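Local coordinates for beta-glycosidase (Bacteroides caccae, PDB 6T2R), which acts as a family 16 glycoside hydrolase, an endo-acting O-glycanase of a gut bacterium that helps initiate mucin breakdown, probably by endo-beta-galactosidase cleavage, at residues W33-D38 / S45-I50; L150-I155 / P246-V251; F209-I214 / G220-N225. All blocks are in the same frame, centred on the assembly; numbering follows the deposited sequence.

Contact 1. Residues W33-D38 / S45-I50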
loop_
_atom_site.group_PDB
_atom_site.type_symbol
_atom_site.label_atom_id
_atom_site.label_comp_id
_atom_site.label_asym_id
_atom_site.label_seq_id
_atom_site.Cartn_x
_atom_site.Cartn_y
_atom_site.Cartn_z
ATOM N N TRP A 33 6.051 -15.077 5.462
ATOM C CA TRP A 33 6.826 -13.913 5.959
ATOM C C TRP A 33 5.927 -12.959 6.746
ATOM O O TRP A 33 4.742 -12.810 6.385
ATOM C CB TRP A 33 7.509 -13.219 4.783
ATOM C CG TRP A 33 8.319 -12.041 5.210
ATOM C CD1 TRP A 33 9.600 -12.053 5.687
ATOM C CD2 TRP A 33 7.894 -10.671 5.265
ATOM N NE1 TRP A 33 10.007 -10.779 6.018
ATOM C CE2 TRP A 33 8.978 -9.911 5.780
ATOM C CE3 TRP A 33 6.710 -10.011 4.955
ATOM C CZ2 TRP A 33 8.920 -8.528 5.923
ATOM C CZ3 TRP A 33 6.656 -8.648 5.091
ATOM C CH2 TRP A 33 7.737 -7.913 5.579
ATOM N N GLU A 34 6.469 -12.373 7.813
ATOM C CA GLU A 34 5.780 -11.326 8.571
ATOM C C GLU A 34 6.790 -10.296 9.095
ATOM O O GLU A 34 7.960 -10.600 9.275
ATOM C CB GLU A 34 4.937 -11.964 9.677
ATOM C CG GLU A 34 5.730 -12.452 10.883
ATOM C CD GLU A 34 4.871 -13.142 11.930
ATOM O OE1 GLU A 34 3.716 -12.728 12.142
ATOM O OE2 GLU A 34 5.347 -14.121 12.485
ATOM N N ASP A 35 6.295 -9.102 9.358
ATOM C CA ASP A 35 7.012 -8.087 10.151
ATOM C C ASP A 35 6.055 -7.554 11.227
ATOM O O ASP A 35 5.012 -6.998 10.848
ATOM C CB ASP A 35 7.549 -7.011 9.220
ATOM C CG ASP A 35 8.563 -6.132 9.912
ATOM O OD1 ASP A 35 8.538 -6.142 11.149
ATOM O OD2 ASP A 35 9.364 -5.455 9.195
ATOM N N ASN A 36 6.414 -7.705 12.513
ATOM C CA ASN A 36 5.630 -7.200 13.674
ATOM C C ASN A 36 6.188 -5.887 14.207
ATOM O O ASN A 36 5.700 -5.449 15.279
ATOM C CB ASN A 36 5.565 -8.210 14.813
ATOM C CG ASN A 36 4.559 -9.280 14.475
ATOM O OD1 ASN A 36 3.389 -8.985 14.233
ATOM N ND2 ASN A 36 5.032 -10.507 14.388
ATOM N N PHE A 37 7.147 -5.284 13.494
ATOM C CA PHE A 37 7.761 -3.977 13.869
ATOM C C PHE A 37 8.262 -4.025 15.332
ATOM O O PHE A 37 7.924 -3.166 16.145
ATOM C CB PHE A 37 6.740 -2.873 13.582
ATOM C CG PHE A 37 6.380 -2.798 12.120
ATOM C CD1 PHE A 37 7.348 -2.552 11.168
ATOM C CD2 PHE A 37 5.081 -3.029 11.698
ATOM C CE1 PHE A 37 7.024 -2.537 9.819
ATOM C CE2 PHE A 37 4.756 -2.993 10.354
ATOM C CZ PHE A 37 5.730 -2.755 9.411
ATOM N N ASP A 38 9.063 -5.034 15.644
ATOM C CA ASP A 38 9.551 -5.309 17.015
ATOM C C ASP A 38 10.721 -4.411 17.419
ATOM O O ASP A 38 10.797 -4.105 18.611
ATOM C CB ASP A 38 10.051 -6.738 17.121
ATOM C CG ASP A 38 8.918 -7.718 17.106
ATOM O OD1 ASP A 38 7.794 -7.343 17.539
ATOM O OD2 ASP A 38 9.176 -8.829 16.655
ATOM N N SER A 45 17.061 -4.542 6.358
ATOM C CA SER A 45 17.158 -5.571 5.305
ATOM C C SER A 45 15.820 -5.683 4.568
ATOM O O SER A 45 15.753 -6.396 3.576
ATOM C CB SER A 45 17.556 -6.877 5.873
ATOM O OG SER A 45 16.454 -7.465 6.540
ATOM N N VAL A 46 14.779 -5.003 5.016
ATOM C CA VAL A 46 13.447 -5.129 4.373
ATOM C C VAL A 46 12.990 -3.764 3.886
ATOM O O VAL A 46 12.481 -3.717 2.767
ATOM C CB VAL A 46 12.423 -5.745 5.342
ATOM C CG1 VAL A 46 11.011 -5.577 4.821
ATOM C CG2 VAL A 46 12.734 -7.213 5.595
ATOM N N TRP A 47 13.120 -2.744 4.738
ATOM C CA TRP A 47 12.524 -1.395 4.573
ATOM C C TRP A 47 13.605 -0.335 4.322
ATOM O O TRP A 47 14.738 -0.473 4.831
ATOM C CB TRP A 47 11.718 -1.010 5.803
ATOM C CG TRP A 47 10.597 -1.945 6.108
ATOM C CD1 TRP A 47 10.546 -2.876 7.103
ATOM C CD2 TRP A 47 9.344 -2.025 5.426
ATOM N NE1 TRP A 47 9.346 -3.537 7.076
ATOM C CE2 TRP A 47 8.583 -3.027 6.070
ATOM C CE3 TRP A 47 8.789 -1.359 4.332
ATOM C CZ2 TRP A 47 7.285 -3.351 5.678
ATOM C CZ3 TRP A 47 7.514 -1.692 3.943
ATOM C CH2 TRP A 47 6.780 -2.685 4.591
ATOM N N SER A 48 13.236 0.679 3.553
ATOM C CA SER A 48 13.960 1.958 3.382
ATOM C C SER A 48 12.916 3.064 3.441
ATOM O O SER A 48 11.705 2.810 3.068
ATOM C CB SER A 48 14.724 1.985 2.070
ATOM O OG SER A 48 15.608 0.884 1.946
ATOM N N ARG A 49 13.331 4.236 3.902
ATOM C CA ARG A 49 12.492 5.456 3.863
ATOM C C ARG A 49 12.278 5.852 2.411
ATOM O O ARG A 49 13.199 5.646 1.572
ATOM C CB ARG A 49 13.105 6.602 4.673
ATOM C CG ARG A 49 13.172 6.313 6.165
ATOM C CD ARG A 49 13.569 7.537 6.985
ATOM N NE ARG A 49 13.520 7.189 8.396
ATOM C CZ ARG A 49 13.978 7.932 9.401
ATOM N NH1 ARG A 49 14.491 9.127 9.200
ATOM N NH2 ARG A 49 13.866 7.486 10.625
ATOM N N ILE A 50 11.100 6.394 2.119
ATOM C CA ILE A 50 10.763 6.757 0.723
ATOM C C ILE A 50 11.318 8.150 0.462
ATOM O O ILE A 50 10.974 9.104 1.151
ATOM C CB ILE A 50 9.245 6.688 0.464
ATOM C CG1 ILE A 50 8.667 5.272 0.625
ATOM C CG2 ILE A 50 8.929 7.276 -0.897
ATOM C CD1 ILE A 50 7.155 5.235 0.661
#
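Trp47 reaches from residues 45-50 to Asp35 and Phe37 of residues 33-38. Its CB points toward the other segment, and CG stands anti to the carbonyl carbon (chi1 -60°). CD1 comes next and passes 3.5 Å from Asp35 OD2. NE1 then gives its hydrogen to that same OD2 at 2.9 Å, with an N-H...O angle of 153°. The oxygen lies in the indole plane but is met on its anti side, 31° out of the carboxylate plane. Trp47 NE1 also lies 3.7 Å from Phe37 CE1, and further on CZ2 meets Phe37 CZ. The Phe37 ring meets the indole obliquely. The other carboxylate oxygen, Asp35 OD1, accepts from Phe37 N at 2.9 Å and closes an Asx turn just after strand 29-35. Val46 adds an apolar touch, its CG1 3.8 Å from Trp33 CZ2. Trp47 also packs on Leu97, Leu230 and Ile232, so the contact joins the end of strand 29-35 to strands 92-98 and 228-233 of the beta-sandwich. Asp35 therefore has a partner for each oxygen. One shapes the turn and the other satisfies a buried indole N-H, which probably fixes how the carboxylate is turned.

Contact 2. Residues L150-I155 / P246-V251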
loop_
_atom_site.group_PDB
_atom_site.type_symbol
_atom_site.label_atom_id
_atom_site.label_comp_id
_atom_site.label_asym_id
_atom_site.label_seq_id
_atom_site.Cartn_x
_atom_site.Cartn_y
_atom_site.Cartn_z
ATOM N N LEU A 150 -9.041 8.805 2.595
ATOM C CA LEU A 150 -9.128 10.267 2.346
ATOM C C LEU A 150 -9.704 10.977 3.574
ATOM O O LEU A 150 -10.813 10.610 4.033
ATOM C CB LEU A 150 -10.055 10.495 1.145
ATOM C CG LEU A 150 -9.395 10.607 -0.232
ATOM C CD1 LEU A 150 -8.242 9.636 -0.393
ATOM C CD2 LEU A 150 -10.415 10.399 -1.334
ATOM N N ASN A 151 -9.029 12.030 4.021
ATOM C CA ASN A 151 -9.653 13.026 4.923
ATOM C C ASN A 151 -10.097 12.302 6.197
ATOM O O ASN A 151 -9.247 11.655 6.835
ATOM C CB ASN A 151 -10.760 13.782 4.169
ATOM C CG ASN A 151 -10.163 14.610 3.054
ATOM O OD1 ASN A 151 -9.291 15.448 3.305
ATOM N ND2 ASN A 151 -10.579 14.357 1.822
ATOM N N HIS A 152 -11.372 12.446 6.564
ATOM C CA HIS A 152 -12.002 11.825 7.759
ATOM C C HIS A 152 -12.928 10.675 7.327
ATOM O O HIS A 152 -13.768 10.334 8.126
ATOM C CB HIS A 152 -12.760 12.907 8.579
ATOM C CG HIS A 152 -11.871 13.973 9.148
ATOM N ND1 HIS A 152 -11.488 13.992 10.503
ATOM C CD2 HIS A 152 -11.259 15.036 8.569
ATOM C CE1 HIS A 152 -10.679 15.015 10.721
ATOM N NE2 HIS A 152 -10.523 15.671 9.552
ATOM N N ASP A 153 -12.792 10.085 6.137
ATOM C CA ASP A 153 -13.810 9.112 5.638
ATOM C C ASP A 153 -13.838 7.890 6.563
ATOM O O ASP A 153 -12.806 7.497 7.079
ATOM C CB ASP A 153 -13.546 8.627 4.206
ATOM C CG ASP A 153 -13.515 9.683 3.105
ATOM O OD1 ASP A 153 -13.969 10.799 3.335
ATOM O OD2 ASP A 153 -13.042 9.357 1.996
ATOM N N SER A 154 -15.001 7.286 6.734
ATOM C CA SER A 154 -15.214 5.973 7.379
ATOM C C SER A 154 -15.231 4.867 6.314
ATOM O O SER A 154 -15.777 3.765 6.579
ATOM C CB SER A 154 -16.502 6.012 8.136
ATOM O OG SER A 154 -17.567 6.111 7.198
ATOM N N ILE A 155 -14.687 5.152 5.127
ATOM C CA ILE A 155 -14.502 4.129 4.051
ATOM C C ILE A 155 -13.064 4.218 3.551
ATOM O O ILE A 155 -12.450 5.276 3.738
ATOM C CB ILE A 155 -15.468 4.382 2.896
ATOM C CG1 ILE A 155 -15.238 5.793 2.339
ATOM C CG2 ILE A 155 -16.909 4.089 3.334
ATOM C CD1 ILE A 155 -15.737 6.030 0.927
ATOM N N PRO A 246 -3.896 22.576 8.245
ATOM C CA PRO A 246 -2.730 22.355 9.084
ATOM C C PRO A 246 -3.182 22.173 10.532
ATOM O O PRO A 246 -2.483 21.537 11.264
ATOM C CB PRO A 246 -1.877 23.616 8.907
ATOM C CG PRO A 246 -2.847 24.665 8.441
ATOM C CD PRO A 246 -3.895 23.915 7.641
ATOM N N ALA A 247 -4.365 22.679 10.887
ATOM C CA ALA A 247 -4.948 22.531 12.243
ATOM C C ALA A 247 -5.125 21.054 12.606
ATOM O O ALA A 247 -5.272 20.769 13.795
ATOM C CB ALA A 247 -6.275 23.241 12.352
ATOM N N ASP A 248 -5.205 20.170 11.614
ATOM C CA ASP A 248 -5.416 18.707 11.796
ATOM C C ASP A 248 -4.068 17.988 11.871
ATOM O O ASP A 248 -4.077 16.723 11.944
ATOM C CB ASP A 248 -6.231 18.120 10.644
ATOM C CG ASP A 248 -7.719 18.366 10.751
ATOM O OD1 ASP A 248 -8.200 18.828 11.832
ATOM O OD2 ASP A 248 -8.388 18.080 9.775
ATOM N N LEU A 249 -2.957 18.737 11.854
ATOM C CA LEU A 249 -1.601 18.147 11.967
ATOM C C LEU A 249 -1.014 18.432 13.349
ATOM O O LEU A 249 -1.405 19.384 14.010
ATOM C CB LEU A 249 -0.719 18.720 10.858
ATOM C CG LEU A 249 -1.306 18.602 9.452
ATOM C CD1 LEU A 249 -0.287 19.042 8.425
ATOM C CD2 LEU A 249 -1.775 17.194 9.146
ATOM N N PRO A 250 -0.057 17.596 13.816
ATOM C CA PRO A 250 0.428 16.447 13.044
ATOM C C PRO A 250 -0.590 15.293 13.021
ATOM O O PRO A 250 -1.528 15.280 13.807
ATOM C CB PRO A 250 1.708 16.057 13.790
ATOM C CG PRO A 250 1.395 16.397 15.223
ATOM C CD PRO A 250 0.613 17.690 15.117
ATOM N N VAL A 251 -0.429 14.377 12.065
ATOM C CA VAL A 251 -1.321 13.199 11.915
ATOM C C VAL A 251 -0.442 11.959 11.775
ATOM O O VAL A 251 0.692 12.072 11.230
ATOM C CB VAL A 251 -2.287 13.406 10.747
ATOM C CG1 VAL A 251 -1.580 13.305 9.401
ATOM C CG2 VAL A 251 -3.455 12.442 10.844
#
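His152 and Asp248 make this contact by themselves, through one His-carboxylate hydrogen bond at the surface. It links two loops of the family 16 glycoside hydrolase fold, a beta-sandwich of the jelly-roll type. His152 belongs to a type II' beta turn from Leu150 to Asp153, closed by Asp153 N to Leu150 O at 2.9 Å. This turn lies between strands 147-148 and 155-161. Asp248 ends the short 3-10 segment 246-248, which comes before strand 251-263. There Leu249 N donates to Pro246 O at 2.9 Å.

The two residues bury similar areas, 28 Å² for His152 and 29 Å² for Asp248. The side chains come from opposite directions. Asp248 points its CB toward the turn. His152 does not start out that way, but its first torsion (chi1 -64°) sets CG anti to the carbonyl carbon, and the ring carries NE2 across to the carboxylate. CE1 follows at 3.9 Å from Asp248 OD2.

Asp248 OD2 has a second partner, the backbone N of Lys120, and this is its stronger one. The peptide N-H probably positions the carboxylate, and the exposed histidine adds a further bond. Ala119 packs against the Asp248 side chain. On the turn, Asn151 bonds to Gly121 N and to Val241 O, so the loop around residues 119-122 serves both segments. The buried area is small, and the contact is a polar bridge between surface loops.

The bond itself is fairly straight. His152 NE2 lies 3.2 Å from Asp248 OD2 with an N-H...O angle of 160°. The oxygen sits near the imidazole plane, whereas NE2 meets it from above the carboxylate, 48° out of that plane.

Contact 3. Residues F209-I214 / G220-N225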
loop_
_atom_site.group_PDB
_atom_site.type_symbol
_atom_site.label_atom_id
_atom_site.label_comp_id
_atom_site.label_asym_id
_atom_site.label_seq_id
_atom_site.Cartn_x
_atom_site.Cartn_y
_atom_site.Cartn_z
ATOM N N PHE A 209 -14.010 -6.388 -3.507
ATOM C CA PHE A 209 -14.288 -6.579 -4.940
ATOM C C PHE A 209 -13.185 -7.428 -5.532
ATOM O O PHE A 209 -12.155 -7.638 -4.830
ATOM C CB PHE A 209 -14.435 -5.251 -5.680
ATOM C CG PHE A 209 -13.155 -4.614 -6.150
ATOM C CD1 PHE A 209 -12.327 -3.950 -5.262
ATOM C CD2 PHE A 209 -12.847 -4.565 -7.497
ATOM C CE1 PHE A 209 -11.193 -3.304 -5.715
ATOM C CE2 PHE A 209 -11.700 -3.921 -7.954
ATOM C CZ PHE A 209 -10.872 -3.293 -7.059
ATOM N N VAL A 210 -13.464 -7.917 -6.747
ATOM C CA VAL A 210 -12.578 -8.797 -7.552
ATOM C C VAL A 210 -12.159 -7.964 -8.767
ATOM O O VAL A 210 -13.016 -7.356 -9.372
ATOM C CB VAL A 210 -13.285 -10.117 -7.949
ATOM C CG1 VAL A 210 -12.412 -11.015 -8.823
ATOM C CG2 VAL A 210 -13.775 -10.901 -6.745
ATOM N N TYR A 211 -10.879 -7.900 -9.091
ATOM C CA TYR A 211 -10.446 -7.388 -10.405
ATOM C C TYR A 211 -10.083 -8.588 -11.262
ATOM O O TYR A 211 -9.093 -9.251 -10.972
ATOM C CB TYR A 211 -9.288 -6.395 -10.338
ATOM C CG TYR A 211 -9.137 -5.675 -11.650
ATOM C CD1 TYR A 211 -10.039 -4.685 -12.004
ATOM C CD2 TYR A 211 -8.179 -6.055 -12.573
ATOM C CE1 TYR A 211 -9.936 -4.032 -13.224
ATOM C CE2 TYR A 211 -8.072 -5.431 -13.807
ATOM C CZ TYR A 211 -8.953 -4.403 -14.134
ATOM O OH TYR A 211 -8.881 -3.746 -15.338
ATOM N N PRO A 212 -10.896 -8.892 -12.298
ATOM C CA PRO A 212 -10.667 -10.034 -13.171
ATOM C C PRO A 212 -9.705 -9.754 -14.332
ATOM O O PRO A 212 -9.696 -8.655 -14.848
ATOM C CB PRO A 212 -12.076 -10.334 -13.693
ATOM C CG PRO A 212 -12.711 -8.964 -13.821
ATOM C CD PRO A 212 -12.140 -8.164 -12.660
ATOM N N ARG A 213 -8.946 -10.795 -14.713
ATOM C CA ARG A 213 -8.304 -10.930 -16.033
ATOM C C ARG A 213 -9.377 -11.336 -17.039
ATOM O O ARG A 213 -9.878 -12.503 -16.958
ATOM C CB ARG A 213 -7.172 -11.959 -16.013
ATOM C CG ARG A 213 -6.383 -12.000 -17.321
ATOM C CD ARG A 213 -5.431 -13.172 -17.466
ATOM N NE ARG A 213 -4.354 -13.251 -16.476
ATOM C CZ ARG A 213 -3.115 -12.678 -16.540
ATOM N NH1 ARG A 213 -2.741 -11.908 -17.563
ATOM N NH2 ARG A 213 -2.246 -12.867 -15.538
ATOM N N ILE A 214 -9.685 -10.446 -17.983
ATOM C CA ILE A 214 -10.752 -10.680 -18.989
ATOM C C ILE A 214 -10.122 -10.979 -20.358
ATOM O O ILE A 214 -8.991 -10.582 -20.634
ATOM C CB ILE A 214 -11.759 -9.512 -19.021
ATOM C CG1 ILE A 214 -11.134 -8.186 -19.465
ATOM C CG2 ILE A 214 -12.432 -9.391 -17.668
ATOM C CD1 ILE A 214 -12.121 -7.171 -20.021
ATOM N N GLY A 220 -2.235 -5.155 -21.698
ATOM C CA GLY A 220 -1.962 -4.528 -20.396
ATOM C C GLY A 220 -3.139 -4.604 -19.434
ATOM O O GLY A 220 -3.103 -3.897 -18.422
ATOM N N GLN A 221 -4.138 -5.449 -19.680
ATOM C CA GLN A 221 -5.341 -5.450 -18.809
ATOM C C GLN A 221 -5.015 -6.152 -17.479
ATOM O O GLN A 221 -5.723 -5.866 -16.513
ATOM C CB GLN A 221 -6.563 -6.031 -19.535
ATOM C CG GLN A 221 -7.837 -5.855 -18.735
ATOM C CD GLN A 221 -8.046 -7.001 -17.757
ATOM O OE1 GLN A 221 -7.567 -8.117 -17.982
ATOM N NE2 GLN A 221 -8.759 -6.733 -16.667
ATOM N N PHE A 222 -4.056 -7.073 -17.445
ATOM C CA PHE A 222 -3.726 -7.836 -16.213
ATOM C C PHE A 222 -2.229 -8.093 -16.110
ATOM O O PHE A 222 -1.775 -9.207 -16.285
ATOM C CB PHE A 222 -4.494 -9.137 -16.088
ATOM C CG PHE A 222 -4.702 -9.598 -14.660
ATOM C CD1 PHE A 222 -5.789 -9.142 -13.903
ATOM C CD2 PHE A 222 -3.826 -10.475 -14.067
ATOM C CE1 PHE A 222 -6.025 -9.600 -12.618
ATOM C CE2 PHE A 222 -4.057 -10.918 -12.768
ATOM C CZ PHE A 222 -5.142 -10.480 -12.044
ATOM N N PRO A 223 -1.432 -7.061 -15.751
ATOM C CA PRO A 223 0.021 -7.181 -15.645
ATOM C C PRO A 223 0.526 -7.605 -14.249
ATOM O O PRO A 223 1.744 -7.693 -14.020
ATOM C CB PRO A 223 0.420 -5.725 -15.944
ATOM C CG PRO A 223 -0.640 -4.884 -15.259
ATOM C CD PRO A 223 -1.901 -5.697 -15.456
ATOM N N PHE A 224 -0.400 -7.909 -13.338
ATOM C CA PHE A 224 -0.118 -7.932 -11.881
ATOM C C PHE A 224 0.666 -9.196 -11.441
ATOM O O PHE A 224 1.272 -9.125 -10.366
ATOM C CB PHE A 224 -1.424 -7.764 -11.111
ATOM C CG PHE A 224 -2.281 -6.613 -11.589
ATOM C CD1 PHE A 224 -1.902 -5.302 -11.349
ATOM C CD2 PHE A 224 -3.480 -6.844 -12.264
ATOM C CE1 PHE A 224 -2.694 -4.239 -11.757
ATOM C CE2 PHE A 224 -4.264 -5.781 -12.695
ATOM C CZ PHE A 224 -3.861 -4.480 -12.450
ATOM N N ASN A 225 0.686 -10.306 -12.180
ATOM C CA ASN A 225 1.282 -11.564 -11.648
ATOM C C ASN A 225 2.775 -11.512 -11.904
ATOM O O ASN A 225 3.241 -12.322 -12.651
ATOM C CB ASN A 225 0.641 -12.852 -12.162
ATOM C CG ASN A 225 -0.720 -13.064 -11.534
ATOM O OD1 ASN A 225 -1.663 -13.423 -12.246
ATOM N ND2 ASN A 225 -0.853 -12.782 -10.233
HETATM O O HOH W 1 -6.226 -3.442 -15.848
HETATM O O HOH W 2 0.019 -10.667 -15.068
HETATM O O HOH W 3 -6.463 -9.502 -20.018
#
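Gln221 and Tyr211 reach toward each other from opposite directions, with amide and ring planes 27° apart. The Gln221 chain bends at chi2 (-87°) and brings its amide to the backbone leaving strand 206-212. NE2 donates to Pro212 O at 2.8 Å, in the carbonyl plane, and weakly to Tyr211 OH. OE1 accepts from Ile214 N at 3.1 Å, the donor standing above its carbonyl plane. A water also links OE1 to Ile214 O, and another joins Tyr211 OH to Gln221 O.

Arg213 crosses Phe222 at about a right angle. Its CB makes a CH-pi contact over one ring face, 4.0 Å from the centroid. Phe222 CD2 lies over a face of the guanidinium, 3.2 Å from NH2. The chain bends at chi3 (-62°), and Arg213 NE bonds to Pro196 O, which probably helps hold it across the ring. Phe224 CD2 covers the opposite face of Phe222, and Tyr211 CD2 lies 3.9 Å from Phe224 CE2.

The one amide thus pairs with a backbone C=O and a backbone N-H at and just past the end of the strand. It ties the two sides of the intervening loop together, while the buried aromatic side chains pack on Val160 and Leu199 of the beta-sandwich.

Contact 1 comes first along the chain and closes before the other two begin. Contact 3 is nested inside the long stretch of chain that contact 2 closes. The centres of contact 1 and contact 2 lie about 25 Å apart. Those of contact 1 and contact 3 are about 27 Å apart, and those of contact 2 and contact 3 about 31 Å. No two touch. Contact 3 lies across the chain's centre from both others. Strand 251-263 pairs with strand 29-35 of contact 1 and begins at the end of contact 2. Strand 228-233 starts shortly after contact 3 and packs against contact 1. The three contacts therefore hold loops and strand ends at separate places around one family 16 sandwich.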